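PDB 4A9V: PHOX from Pseudomonas fluorescens, which hydrolyses phosphate monoesters as an alkaline phosphatase, using a complex cofactor of iron and calcium ions held in a beta-propeller. Local coordinates for residues F196-Q207 and Y216-I225. Residues are numbered along the deposited sequence; the frame is centred on the assembly and turned at random.
Sequences FTDCFGSSNAQQ and YGVSAASREI
The R223 side chain, extended as far as CD with CG anti to the backbone N (chi1 -159°), lies across the carboxylate of D198. Its chain bends at chi3, and NE forms a salt bridge of 2.9 Å to D198 OD1, which sits in the guanidinium plane yet is met from above the carboxylate plane. R223 N also bonds D198 O at 3.0 Å, on a lone pair. The side chain of D198 lies about 9 Å from the bound mu-oxo-diiron. Water 2 links D198 OD1 to T197 OG1 and G217 O. A leucine in place of D198 would probably leave the R223 guanidinium without its mate and cost the water one of its contacts. I225 CG1 packs 3.2 Å from D198 O. Further along, S202 N donates to A220 O (2.8 Å), and G201 CA, where a side chain would clash with A220 O, makes a CA-H...O contact to S219 O. Water 1 joins T197 O and F200 O to S219 N. The F196 ring edge meets Y216 CD2 at 4.1 Å, while K271 binds both T197 OG1 and Y216 O. These loops flank helix 211-216, which ends in a Schellman motif at G217, in the connection from strand 189-193 to strand 249-252, neighbours in the mixed sheet.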
# COMPACT_ATOMS: atom_id res chain seq x y z
N PHE A 196 7.45 8.92 1.42
CA PHE A 196 8.83 9.17 1.02
C PHE A 196 9.37 10.46 1.63
O PHE A 196 10.56 10.57 1.92
CB PHE A 196 8.97 9.19 -0.50
CG PHE A 196 8.30 10.37 -1.17
CD1 PHE A 196 6.96 10.35 -1.48
CD2 PHE A 196 9.05 11.48 -1.52
CE1 PHE A 196 6.36 11.45 -2.08
CE2 PHE A 196 8.45 12.57 -2.11
CZ PHE A 196 7.11 12.56 -2.41
N THR A 197 8.50 11.45 1.81
CA THR A 197 8.91 12.75 2.31
C THR A 197 9.45 12.67 3.73
O THR A 197 10.27 13.51 4.12
CB THR A 197 7.73 13.75 2.28
OG1 THR A 197 6.61 13.17 2.96
CG2 THR A 197 7.33 14.07 0.85
N ASP A 198 9.02 11.67 4.49
CA ASP A 198 9.47 11.49 5.88
C ASP A 198 10.99 11.39 5.96
O ASP A 198 11.58 11.67 7.01
CB ASP A 198 8.88 10.20 6.46
CG ASP A 198 7.38 10.27 6.69
OD1 ASP A 198 6.75 11.30 6.35
OD2 ASP A 198 6.84 9.28 7.22
N CYS A 199 11.60 10.88 4.89
CA CYS A 199 13.01 10.51 4.88
C CYS A 199 13.93 11.69 4.63
O CYS A 199 15.15 11.53 4.71
CB CYS A 199 13.24 9.44 3.82
SG CYS A 199 12.32 7.92 4.12
N PHE A 200 13.37 12.83 4.25
CA PHE A 200 14.16 14.00 3.90
C PHE A 200 14.18 15.00 5.05
O PHE A 200 13.25 15.07 5.85
CB PHE A 200 13.58 14.66 2.65
CG PHE A 200 13.76 13.83 1.41
CD1 PHE A 200 12.91 12.76 1.13
CD2 PHE A 200 14.83 14.05 0.55
CE1 PHE A 200 13.13 11.95 0.04
CE2 PHE A 200 15.05 13.24 -0.54
CZ PHE A 200 14.21 12.18 -0.79
N GLY A 201 15.28 15.72 5.16
CA GLY A 201 15.38 16.81 6.12
C GLY A 201 16.30 17.87 5.57
O GLY A 201 16.54 17.90 4.36
N SER A 202 16.83 18.73 6.43
CA SER A 202 17.81 19.69 6.00
C SER A 202 18.80 19.95 7.11
O SER A 202 18.43 19.96 8.29
CB SER A 202 17.14 21.00 5.59
OG SER A 202 18.12 21.95 5.21
N SER A 203 20.04 20.20 6.73
CA SER A 203 21.05 20.65 7.68
C SER A 203 20.78 22.07 8.16
O SER A 203 21.38 22.51 9.13
CB SER A 203 22.44 20.54 7.06
OG SER A 203 22.49 21.07 5.75
N ASN A 204 19.90 22.79 7.47
CA ASN A 204 19.43 24.10 7.91
C ASN A 204 18.07 23.99 8.58
O ASN A 204 17.06 23.75 7.92
CB ASN A 204 19.34 25.03 6.70
CG ASN A 204 18.86 26.42 7.05
OD1 ASN A 204 18.64 26.75 8.22
ND2 ASN A 204 18.64 27.23 6.03
N ALA A 205 18.03 24.12 9.90
CA ALA A 205 16.79 23.96 10.64
C ALA A 205 15.73 24.98 10.22
O ALA A 205 14.54 24.76 10.42
CB ALA A 205 17.04 24.05 12.14
N GLN A 206 16.18 26.11 9.66
CA GLN A 206 15.27 27.15 9.18
C GLN A 206 15.12 27.11 7.65
O GLN A 206 14.75 28.10 7.02
CB GLN A 206 15.76 28.53 9.63
CG GLN A 206 16.02 28.64 11.13
CD GLN A 206 14.88 29.31 11.88
OE1 GLN A 206 14.21 30.20 11.34
NE2 GLN A 206 14.76 29.00 13.17
N GLN A 207 15.36 25.95 7.07
CA GLN A 207 15.21 25.73 5.63
C GLN A 207 13.91 26.34 5.11
O GLN A 207 12.84 25.97 5.61
CB GLN A 207 15.21 24.22 5.36
CG GLN A 207 15.17 23.83 3.89
CD GLN A 207 16.38 24.33 3.12
OE1 GLN A 207 17.52 23.97 3.43
NE2 GLN A 207 16.14 25.09 2.06
N TYR A 216 3.65 18.72 -0.13
CA TYR A 216 4.02 17.32 0.01
C TYR A 216 4.55 17.00 1.41
O TYR A 216 4.71 15.82 1.74
CB TYR A 216 5.01 16.92 -1.08
CG TYR A 216 4.34 16.67 -2.42
CD1 TYR A 216 3.81 17.72 -3.18
CD2 TYR A 216 4.16 15.39 -2.89
CE1 TYR A 216 3.15 17.48 -4.37
CE2 TYR A 216 3.50 15.13 -4.09
CZ TYR A 216 3.00 16.19 -4.82
OH TYR A 216 2.32 15.98 -6.00
N GLY A 217 4.72 18.01 2.25
CA GLY A 217 4.87 17.78 3.69
C GLY A 217 6.29 17.56 4.17
O GLY A 217 6.50 17.07 5.28
N VAL A 218 7.28 17.99 3.39
CA VAL A 218 8.67 17.89 3.82
C VAL A 218 8.95 18.84 4.99
O VAL A 218 8.33 19.89 5.10
CB VAL A 218 9.64 18.15 2.65
CG1 VAL A 218 9.58 19.60 2.21
CG2 VAL A 218 11.05 17.72 2.99
N SER A 219 9.86 18.43 5.88
CA SER A 219 10.31 19.26 6.98
C SER A 219 11.82 19.18 7.08
O SER A 219 12.43 18.21 6.63
CB SER A 219 9.69 18.79 8.30
OG SER A 219 10.28 17.56 8.72
N ALA A 220 12.42 20.14 7.77
CA ALA A 220 13.86 20.14 8.00
C ALA A 220 14.28 19.03 8.95
O ALA A 220 15.39 18.50 8.85
CB ALA A 220 14.31 21.48 8.53
N ALA A 221 13.40 18.67 9.88
CA ALA A 221 13.73 17.69 10.90
C ALA A 221 13.69 16.25 10.39
O ALA A 221 14.30 15.37 11.00
CB ALA A 221 12.82 17.84 12.11
N SER A 222 12.98 16.01 9.28
CA SER A 222 12.50 14.68 8.89
C SER A 222 11.49 14.14 9.91
O SER A 222 11.33 14.73 10.98
CB SER A 222 13.66 13.69 8.67
OG SER A 222 14.00 12.97 9.86
N ARG A 223 10.76 13.09 9.54
CA ARG A 223 9.79 12.51 10.46
C ARG A 223 10.43 11.44 11.33
O ARG A 223 10.14 10.25 11.21
CB ARG A 223 8.55 11.98 9.73
CG ARG A 223 7.34 11.86 10.64
CD ARG A 223 6.09 11.39 9.91
NE ARG A 223 5.71 12.29 8.83
CZ ARG A 223 4.73 13.19 8.92
NH1 ARG A 223 4.28 13.57 10.11
NH2 ARG A 223 4.29 13.80 7.82
N GLU A 224 11.37 11.86 12.17
CA GLU A 224 12.13 10.96 13.03
C GLU A 224 12.77 9.84 12.21
O GLU A 224 12.96 8.73 12.71
CB GLU A 224 11.23 10.40 14.13
CG GLU A 224 10.65 11.47 15.04
CD GLU A 224 9.67 10.94 16.07
OE1 GLU A 224 9.53 9.70 16.19
OE2 GLU A 224 9.10 11.76 16.83
N ILE A 225 13.26 10.19 11.03
CA ILE A 225 14.04 9.26 10.20
C ILE A 225 15.54 9.57 10.30
O ILE A 225 16.35 8.67 10.55
CB ILE A 225 13.55 9.30 8.73
CG1 ILE A 225 12.07 8.91 8.64
CG2 ILE A 225 14.41 8.40 7.86
CD1 ILE A 225 11.74 7.57 9.26
O HOH W 1 10.58 15.64 5.83
O HOH W 2 6.80 13.96 5.56